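Local coordinates for protein acyl-CoA thioesterase (Alicyclobacillus acidocaldarius subsp. acidocaldarius, PDB 3RQB) that probably hydrolyses acyl-CoA thioesters through its paired hotdog-fold domains, although its substrate has not been established, at residues His26-Ala31 / Val75-Ile80; Val233-Gly238 / Asp245-Val250; Val8-Asp13 / Pro176-Asp181. All coordinates share one frame; numbering follows the deposited sequence.

Interaction 1: His26-Ala31 / Val75-Ile80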
loop_
_atom_site.group_PDB
_atom_site.type_symbol
_atom_site.label_atom_id
_atom_site.label_comp_id
_atom_site.label_asym_id
_atom_site.label_seq_id
_atom_site.Cartn_x
_atom_site.Cartn_y
_atom_site.Cartn_z
ATOM N N HIS B 26 -3.939 23.732 9.809
ATOM C CA HIS B 26 -3.057 24.650 9.115
ATOM C C HIS B 26 -1.618 24.288 9.355
ATOM O O HIS B 26 -1.234 23.937 10.464
ATOM C CB HIS B 26 -3.339 26.069 9.567
ATOM C CG HIS B 26 -4.777 26.442 9.442
ATOM N ND1 HIS B 26 -5.243 27.293 8.462
ATOM C CD2 HIS B 26 -5.861 26.045 10.146
ATOM C CE1 HIS B 26 -6.552 27.419 8.584
ATOM N NE2 HIS B 26 -6.951 26.674 9.599
ATOM N N GLY B 27 -0.832 24.358 8.293
ATOM C CA GLY B 27 0.582 24.085 8.383
ATOM C C GLY B 27 1.343 24.854 7.326
ATOM O O GLY B 27 0.763 25.508 6.451
ATOM N N GLN B 28 2.659 24.791 7.423
ATOM C CA GLN B 28 3.506 25.389 6.421
ATOM C C GLN B 28 4.387 24.290 5.918
ATOM O O GLN B 28 4.825 23.445 6.707
ATOM C CB GLN B 28 4.369 26.478 7.034
ATOM C CG GLN B 28 3.766 27.851 6.937
ATOM C CD GLN B 28 4.578 28.892 7.680
ATOM O OE1 GLN B 28 4.840 28.745 8.872
ATOM N NE2 GLN B 28 4.982 29.951 6.979
ATOM N N VAL B 29 4.616 24.273 4.609
ATOM C CA VAL B 29 5.649 23.412 4.068
ATOM C C VAL B 29 6.969 24.079 4.423
ATOM O O VAL B 29 7.202 25.245 4.084
ATOM C CB VAL B 29 5.539 23.253 2.540
ATOM C CG1 VAL B 29 6.765 22.534 1.987
ATOM C CG2 VAL B 29 4.274 22.511 2.176
ATOM N N LYS B 30 7.822 23.340 5.124
ATOM C CA LYS B 30 9.120 23.857 5.521
ATOM C C LYS B 30 10.069 23.758 4.333
ATOM O O LYS B 30 10.081 22.757 3.625
ATOM C CB LYS B 30 9.670 23.053 6.699
ATOM C CG LYS B 30 9.706 23.784 8.030
ATOM C CD LYS B 30 10.434 22.922 9.063
ATOM C CE LYS B 30 11.318 23.749 9.990
ATOM N NZ LYS B 30 12.582 23.033 10.335
ATOM N N ALA B 31 10.862 24.793 4.102
ATOM C CA ALA B 31 11.802 24.764 2.994
ATOM C C ALA B 31 13.016 23.905 3.338
ATOM O O ALA B 31 13.735 23.443 2.444
ATOM C CB ALA B 31 12.223 26.161 2.632
ATOM N N VAL B 75 6.231 25.599 -1.275
ATOM C CA VAL B 75 6.608 25.742 0.121
ATOM C C VAL B 75 5.844 26.982 0.513
ATOM O O VAL B 75 6.248 28.136 0.324
ATOM C CB VAL B 75 8.118 26.011 0.251
ATOM C CG1 VAL B 75 8.529 25.983 1.707
ATOM C CG2 VAL B 75 8.917 24.987 -0.562
ATOM N N ALA B 76 4.714 26.670 1.116
ATOM C CA ALA B 76 3.661 27.617 1.360
ATOM C C ALA B 76 2.909 27.125 2.560
ATOM O O ALA B 76 2.999 25.949 2.906
ATOM C CB ALA B 76 2.736 27.731 0.149
ATOM N N PRO B 77 2.173 28.014 3.210
ATOM C CA PRO B 77 1.106 27.449 4.029
ATOM C C PRO B 77 0.220 26.550 3.164
ATOM O O PRO B 77 0.111 26.729 1.939
ATOM C CB PRO B 77 0.314 28.677 4.470
ATOM C CG PRO B 77 1.268 29.818 4.352
ATOM C CD PRO B 77 2.166 29.485 3.201
ATOM N N PHE B 78 -0.380 25.568 3.827
ATOM C CA PHE B 78 -1.327 24.639 3.237
ATOM C C PHE B 78 -2.420 24.411 4.253
ATOM O O PHE B 78 -2.325 24.861 5.400
ATOM C CB PHE B 78 -0.680 23.302 2.942
ATOM C CG PHE B 78 -0.100 22.659 4.145
ATOM C CD1 PHE B 78 -0.878 21.880 4.966
ATOM C CD2 PHE B 78 1.230 22.855 4.473
ATOM C CE1 PHE B 78 -0.333 21.293 6.083
ATOM C CE2 PHE B 78 1.780 22.274 5.597
ATOM C CZ PHE B 78 1.002 21.491 6.396
ATOM N N VAL B 79 -3.470 23.733 3.811
ATOM C CA VAL B 79 -4.592 23.409 4.666
ATOM C C VAL B 79 -4.931 21.928 4.538
ATOM O O VAL B 79 -4.909 21.376 3.439
ATOM C CB VAL B 79 -5.799 24.266 4.280
ATOM C CG1 VAL B 79 -7.015 23.401 3.995
ATOM C CG2 VAL B 79 -6.083 25.266 5.369
ATOM N N ILE B 80 -5.237 21.279 5.658
ATOM C CA ILE B 80 -5.619 19.876 5.616
ATOM C C ILE B 80 -6.988 19.665 6.198
ATOM O O ILE B 80 -7.280 20.121 7.292
ATOM C CB ILE B 80 -4.660 18.996 6.409
ATOM C CG1 ILE B 80 -3.219 19.252 5.962
ATOM C CG2 ILE B 80 -5.033 17.518 6.229
ATOM C CD1 ILE B 80 -2.173 18.461 6.733
#

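Interaction 2: Val233-Gly238 / Asp245-Val250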
loop_
_atom_site.group_PDB
_atom_site.type_symbol
_atom_site.label_atom_id
_atom_site.label_comp_id
_atom_site.label_asym_id
_atom_site.label_seq_id
_atom_site.Cartn_x
_atom_site.Cartn_y
_atom_site.Cartn_z
ATOM N N VAL B 233 15.146 -1.918 5.259
ATOM C CA VAL B 233 15.474 -2.725 4.097
ATOM C C VAL B 233 14.516 -2.360 2.979
ATOM O O VAL B 233 13.318 -2.625 3.068
ATOM C CB VAL B 233 15.293 -4.225 4.380
ATOM C CG1 VAL B 233 15.631 -5.044 3.124
ATOM C CG2 VAL B 233 16.132 -4.654 5.583
ATOM N N ALA B 234 15.042 -1.795 1.905
ATOM C CA ALA B 234 14.198 -1.447 0.781
ATOM C C ALA B 234 14.631 -2.262 -0.413
ATOM O O ALA B 234 15.820 -2.351 -0.723
ATOM C CB ALA B 234 14.295 0.035 0.481
ATOM N N ARG B 235 13.658 -2.869 -1.075
ATOM C CA ARG B 235 13.927 -3.645 -2.274
ATOM C C ARG B 235 12.999 -3.150 -3.370
ATOM O O ARG B 235 12.085 -2.354 -3.130
ATOM C CB ARG B 235 13.776 -5.158 -2.032
ATOM C CG ARG B 235 12.343 -5.684 -2.012
ATOM C CD ARG B 235 12.276 -7.189 -1.697
ATOM N NE ARG B 235 10.895 -7.678 -1.586
ATOM C CZ ARG B 235 10.215 -8.289 -2.560
ATOM N NH1 ARG B 235 10.783 -8.504 -3.745
ATOM N NH2 ARG B 235 8.960 -8.690 -2.349
ATOM N N ALA B 236 13.280 -3.573 -4.590
ATOM C CA ALA B 236 12.451 -3.192 -5.715
ATOM C C ALA B 236 11.896 -4.449 -6.337
ATOM O O ALA B 236 12.386 -5.549 -6.095
ATOM C CB ALA B 236 13.263 -2.415 -6.736
ATOM N N THR B 237 10.841 -4.289 -7.116
ATOM C CA THR B 237 10.244 -5.427 -7.791
ATOM C C THR B 237 10.522 -5.355 -9.291
ATOM O O THR B 237 11.220 -6.201 -9.845
ATOM C CB THR B 237 8.746 -5.511 -7.510
ATOM O OG1 THR B 237 8.495 -5.076 -6.167
ATOM C CG2 THR B 237 8.275 -6.937 -7.671
ATOM N N GLY B 238 9.996 -4.334 -9.948
ATOM C CA GLY B 238 10.253 -4.174 -11.362
ATOM C C GLY B 238 10.270 -2.720 -11.765
ATOM O O GLY B 238 9.935 -1.845 -10.967
ATOM N N ASP B 245 8.580 0.490 -8.284
ATOM C CA ASP B 245 8.028 0.341 -6.945
ATOM C C ASP B 245 9.102 0.058 -5.900
ATOM O O ASP B 245 10.185 -0.438 -6.206
ATOM C CB ASP B 245 7.008 -0.801 -6.921
ATOM C CG ASP B 245 7.660 -2.155 -6.708
ATOM O OD1 ASP B 245 8.733 -2.406 -7.298
ATOM O OD2 ASP B 245 7.106 -2.958 -5.932
ATOM N N GLN B 246 8.782 0.357 -4.651
ATOM C CA GLN B 246 9.711 0.106 -3.578
ATOM C C GLN B 246 8.964 -0.663 -2.525
ATOM O O GLN B 246 7.870 -0.275 -2.132
ATOM C CB GLN B 246 10.223 1.426 -3.001
ATOM C CG GLN B 246 11.497 1.288 -2.194
ATOM C CD GLN B 246 12.084 2.627 -1.804
ATOM O OE1 GLN B 246 12.812 3.246 -2.578
ATOM N NE2 GLN B 246 11.772 3.083 -0.592
ATOM N N ILE B 247 9.544 -1.773 -2.094
ATOM C CA ILE B 247 9.040 -2.490 -0.939
ATOM C C ILE B 247 10.077 -2.402 0.161
ATOM O O ILE B 247 11.270 -2.576 -0.089
ATOM C CB ILE B 247 8.779 -3.955 -1.259
ATOM C CG1 ILE B 247 7.979 -4.070 -2.554
ATOM C CG2 ILE B 247 8.045 -4.618 -0.113
ATOM C CD1 ILE B 247 7.333 -5.425 -2.750
ATOM N N GLY B 248 9.638 -2.134 1.381
ATOM C CA GLY B 248 10.596 -2.002 2.455
ATOM C C GLY B 248 10.091 -2.356 3.833
ATOM O O GLY B 248 8.890 -2.304 4.099
ATOM N N GLU B 249 11.033 -2.706 4.708
ATOM C CA GLU B 249 10.746 -3.068 6.092
ATOM C C GLU B 249 11.640 -2.297 7.045
ATOM O O GLU B 249 12.753 -1.918 6.690
ATOM C CB GLU B 249 11.003 -4.545 6.302
ATOM C CG GLU B 249 10.446 -5.391 5.199
ATOM C CD GLU B 249 11.281 -6.624 4.948
ATOM O OE1 GLU B 249 12.231 -6.878 5.728
ATOM O OE2 GLU B 249 10.984 -7.329 3.958
ATOM N N VAL B 250 11.155 -2.074 8.264
ATOM C CA VAL B 250 11.952 -1.397 9.280
ATOM C C VAL B 250 12.009 -2.206 10.553
ATOM O O VAL B 250 10.977 -2.533 11.137
ATOM C CB VAL B 250 11.402 -0.010 9.619
ATOM C CG1 VAL B 250 12.374 0.713 10.548
ATOM C CG2 VAL B 250 11.199 0.796 8.352
#

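Interaction 3: Val8-Asp13 / Pro176-Asp181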
loop_
_atom_site.group_PDB
_atom_site.type_symbol
_atom_site.label_atom_id
_atom_site.label_comp_id
_atom_site.label_asym_id
_atom_site.label_seq_id
_atom_site.Cartn_x
_atom_site.Cartn_y
_atom_site.Cartn_z
ATOM N N VAL B 8 13.017 24.094 23.176
ATOM C CA VAL B 8 13.568 23.954 21.830
ATOM C C VAL B 8 12.688 23.050 20.986
ATOM O O VAL B 8 12.278 21.988 21.435
ATOM C CB VAL B 8 14.995 23.374 21.833
ATOM C CG1 VAL B 8 15.550 23.352 20.413
ATOM C CG2 VAL B 8 15.901 24.181 22.751
ATOM N N THR B 9 12.398 23.477 19.765
ATOM C CA THR B 9 11.631 22.652 18.846
ATOM C C THR B 9 12.550 21.823 17.965
ATOM O O THR B 9 13.444 22.357 17.299
ATOM C CB THR B 9 10.753 23.503 17.924
ATOM O OG1 THR B 9 11.524 24.611 17.430
ATOM C CG2 THR B 9 9.527 24.009 18.670
ATOM N N HIS B 10 12.325 20.516 17.965
ATOM C CA HIS B 10 12.977 19.640 17.002
ATOM C C HIS B 10 12.408 19.955 15.626
ATOM O O HIS B 10 11.203 20.183 15.482
ATOM C CB HIS B 10 12.729 18.171 17.339
ATOM C CG HIS B 10 13.476 17.219 16.459
ATOM N ND1 HIS B 10 14.551 16.477 16.902
ATOM C CD2 HIS B 10 13.310 16.894 15.154
ATOM C CE1 HIS B 10 15.012 15.734 15.911
ATOM N NE2 HIS B 10 14.276 15.967 14.839
ATOM N N ALA B 11 13.272 19.960 14.620
ATOM C CA ALA B 11 12.869 20.315 13.263
ATOM C C ALA B 11 11.621 19.566 12.840
ATOM O O ALA B 11 10.664 20.161 12.352
ATOM C CB ALA B 11 13.992 20.015 12.295
ATOM N N PHE B 12 11.644 18.253 13.033
ATOM C CA PHE B 12 10.514 17.406 12.697
ATOM C C PHE B 12 9.213 17.926 13.306
ATOM O O PHE B 12 8.219 18.119 12.599
ATOM C CB PHE B 12 10.771 15.983 13.187
ATOM C CG PHE B 12 9.653 15.032 12.887
ATOM C CD1 PHE B 12 8.539 14.969 13.707
ATOM C CD2 PHE B 12 9.709 14.205 11.779
ATOM C CE1 PHE B 12 7.505 14.094 13.429
ATOM C CE2 PHE B 12 8.676 13.326 11.496
ATOM C CZ PHE B 12 7.574 13.269 12.320
ATOM N N ASP B 13 9.216 18.143 14.616
ATOM C CA ASP B 13 8.030 18.664 15.284
ATOM C C ASP B 13 7.698 20.052 14.746
ATOM O O ASP B 13 6.556 20.519 14.814
ATOM C CB ASP B 13 8.255 18.702 16.795
ATOM C CG ASP B 13 8.518 17.332 17.365
ATOM O OD1 ASP B 13 7.863 16.380 16.901
ATOM O OD2 ASP B 13 9.375 17.198 18.261
ATOM N N PRO B 176 18.915 15.746 14.596
ATOM C CA PRO B 176 19.487 15.219 15.833
ATOM C C PRO B 176 18.495 14.274 16.475
ATOM O O PRO B 176 17.301 14.333 16.162
ATOM C CB PRO B 176 19.643 16.468 16.707
ATOM C CG PRO B 176 18.727 17.458 16.125
ATOM C CD PRO B 176 18.762 17.205 14.656
ATOM N N PRO B 177 18.983 13.426 17.387
ATOM C CA PRO B 177 18.239 12.279 17.924
ATOM C C PRO B 177 16.875 12.697 18.419
ATOM O O PRO B 177 16.745 13.730 19.081
ATOM C CB PRO B 177 19.106 11.817 19.099
ATOM C CG PRO B 177 19.940 13.023 19.461
ATOM C CD PRO B 177 20.200 13.717 18.167
ATOM N N ARG B 178 15.857 11.924 18.071
ATOM C CA ARG B 178 14.522 12.224 18.567
ATOM C C ARG B 178 13.787 10.940 18.889
ATOM O O ARG B 178 13.876 9.967 18.137
ATOM C CB ARG B 178 13.747 13.034 17.522
ATOM C CG ARG B 178 12.247 13.123 17.747
ATOM C CD ARG B 178 11.574 13.840 16.575
ATOM N NE ARG B 178 10.183 14.223 16.838
ATOM C CZ ARG B 178 9.142 13.408 16.681
ATOM N NH1 ARG B 178 9.334 12.153 16.276
ATOM N NH2 ARG B 178 7.912 13.839 16.934
ATOM N N PRO B 179 13.019 10.948 19.988
ATOM C CA PRO B 179 12.262 9.771 20.407
ATOM C C PRO B 179 11.333 9.344 19.300
ATOM O O PRO B 179 10.843 10.179 18.538
ATOM C CB PRO B 179 11.469 10.281 21.604
ATOM C CG PRO B 179 12.351 11.342 22.178
ATOM C CD PRO B 179 12.946 12.025 20.987
ATOM N N LEU B 180 11.104 8.044 19.205
ATOM C CA LEU B 180 10.350 7.515 18.088
ATOM C C LEU B 180 8.864 7.521 18.372
ATOM O O LEU B 180 8.440 7.174 19.471
ATOM C CB LEU B 180 10.799 6.098 17.758
ATOM C CG LEU B 180 10.195 5.589 16.452
ATOM C CD1 LEU B 180 10.496 6.556 15.308
ATOM C CD2 LEU B 180 10.715 4.204 16.139
ATOM N N ASP B 181 8.086 7.934 17.375
ATOM C CA ASP B 181 6.633 7.815 17.409
ATOM C C ASP B 181 6.137 7.453 16.014
ATOM O O ASP B 181 6.932 7.217 15.117
ATOM C CB ASP B 181 5.978 9.102 17.923
ATOM C CG ASP B 181 5.959 10.214 16.890
ATOM O OD1 ASP B 181 6.751 10.165 15.928
ATOM O OD2 ASP B 181 5.145 11.148 17.049
#

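Interaction 1: His26-Ala31 / Val75-Ile80
The ring of Phe-78 lies against the backbone of Gly-27, on the side of the strand pair that meets helix 41-53. Its CG sits between the backbone N and the carbonyl carbon (chi1 58°), the crowded position, and this swings the ring back over the neighbouring strand. The CA of Gly-27 stands over the ring face in a CH-pi contact, 3.7 Å from the centroid and 28° off the normal. Glycine leaves that face to the ring, since a CB on Gly-27 would run into CZ of Phe-78. The side chains of Val-29 and Phe-78 cross at about a right angle, CG2 of Val-29 reaching CD2 of Phe-78 at 3.8 Å, while CG1 of Val-29 lies 3.9 Å from CG1 of Val-75. Beyond the segments, Thr-47 of helix 41-53 and Met-98 of strand 91-100 also touch Phe-78; at Phe-78 an alanine would remove the ring from Gly-27, Val-29 and Thr-47, and would probably loosen the strand pair's packing against helix 41-53. The pairing is antiparallel and belongs to the outer part of the N-terminal hotdog domain's sheet, strand 25-28 running beside strand 77-87. Gly-27 and Phe-78 form the hydrogen-bonded pair: Phe-78 N gives a bond of 2.9 Å to Gly-27 O, and Gly-27 N a longer one of 3.3 Å to Phe-78 O. Past the strand end, Val-29 N donates a hydrogen bond of 2.9 Å to Ala-76 O, almost straight at 177°. On the other side of the sheet, Gln-28 CG rests against Pro-77, and the His-26 ring runs alongside Val-79 while its NE2 is hydrogen-bonded to Asp-21.

Interaction 2: Val233-Gly238 / Asp245-Val250
Val-233 opens the ladder as a hydrogen-bonded pair with Glu-249, its N lying 2.8 Å from Glu-249 O and in that carbonyl's plane. At Ala-234 the strands come close, 4.0 Å between its CA and that of Gly-248, which has no side chain to place beside it; the CB of Ala-234 faces CG of Gln-246. Arg-235 pairs with Ile-247 in the next hydrogen-bonded step, and its N points nearly along the C=O axis of Ile-247 at 2.6 Å from the O. Its extended side chain runs beside Ile-247, whose CD1 lies over one guanidinium face, 3.7 Å from NH2. The two strands, 230-240 and 243-251, form an antiparallel beta hairpin in the C-terminal hotdog domain. Beyond Ala-236, at Thr-237, the carboxylate of Asp-245 supplies the acceptors. CG of Asp-245 stands between its own N and carbonyl carbon (chi1 85°), which turns both oxygens to Thr-237. OD1 accepts Thr-237 N at 2.8 Å and OD2 accepts Thr-237 OG1 at 2.5 Å, each through its syn lone pair, so a two-pronged grip fixes the carboxylate's rotation. Gly-238 pairs with a strand of the second subunit, so the sheet runs on across the interface.

Interaction 3: Val8-Asp13 / Pro176-Asp181
Arg-178 leaves its loop with CG anti to the backbone N and stays extended as far as NE, so the guanidinium is carried across to the start of helix 11-15. His-10 and Phe-12 likewise hold CG anti to the backbone N, and both rings meet the arginine. Asp-13 has its CG beside the backbone N instead (chi1 -61°), which brings its carboxylate to the guanidinium tip to tip. The shortest link is the salt bridge from Arg-178 NH2 to Asp-13 OD1 at 2.5 Å. It uses the syn lone pair of OD1 and lies close to the guanidinium plane, although the two flat groups are turned 57° apart. NE adds weak, longer bonds to both oxygens of Asp-13. At the other corner, NH1 gives an almost straight bond of 3.3 Å to Asp-181 OD1, approaching from above the carboxylate plane, so one guanidinium joins two acids in a salt-bridge network that probably lessens the repulsion between them. CD1 of Phe-12 lies over the guanidinium centre, 3.4 Å from CZ, with ring and guanidinium tilted by 39°. Lower on the side chain, CD of Arg-178 sits squarely over the His-10 ring, 3.7 Å from its centroid, in a CH-pi contact. The His-10 ring thus packs on the aliphatic part of the arginine and Phe-12 on the guanidinium. His-10 is also the N-cap residue of helix 11-15, and Asp-181 that of helix 182-188, its OD1 accepting Ala-184 N. The contact thus joins the N-terminal ends of two helices, while Phe-12 reaches inward between Ala-183 and Ala-187 of helix 182-188 and Ile-43 and Ala-46 of helix 41-53.

Overall arrangement
From the N terminus, residues 8-13 come first, but their partner in interaction 3 lies 163 residues on, in the loop between strand 168-174 and helix 182-188. Interaction 3 closes this long loop and ties the chain's beginning to the C-terminal hotdog domain. Interaction 1 opens and closes within it, bringing strand 25-28 to strand 77-87 after a detour that includes helix 41-53. Interactions 1 and 3 touch where Lys-30 NZ packs on Ala-11 CB, their centres about 19 Å apart. Interaction 2 follows once interaction 3 has closed, a hairpin with a short connection in the C-terminal domain. It lies across the chain's centre from both others, its centre about 29 Å from that of interaction 1.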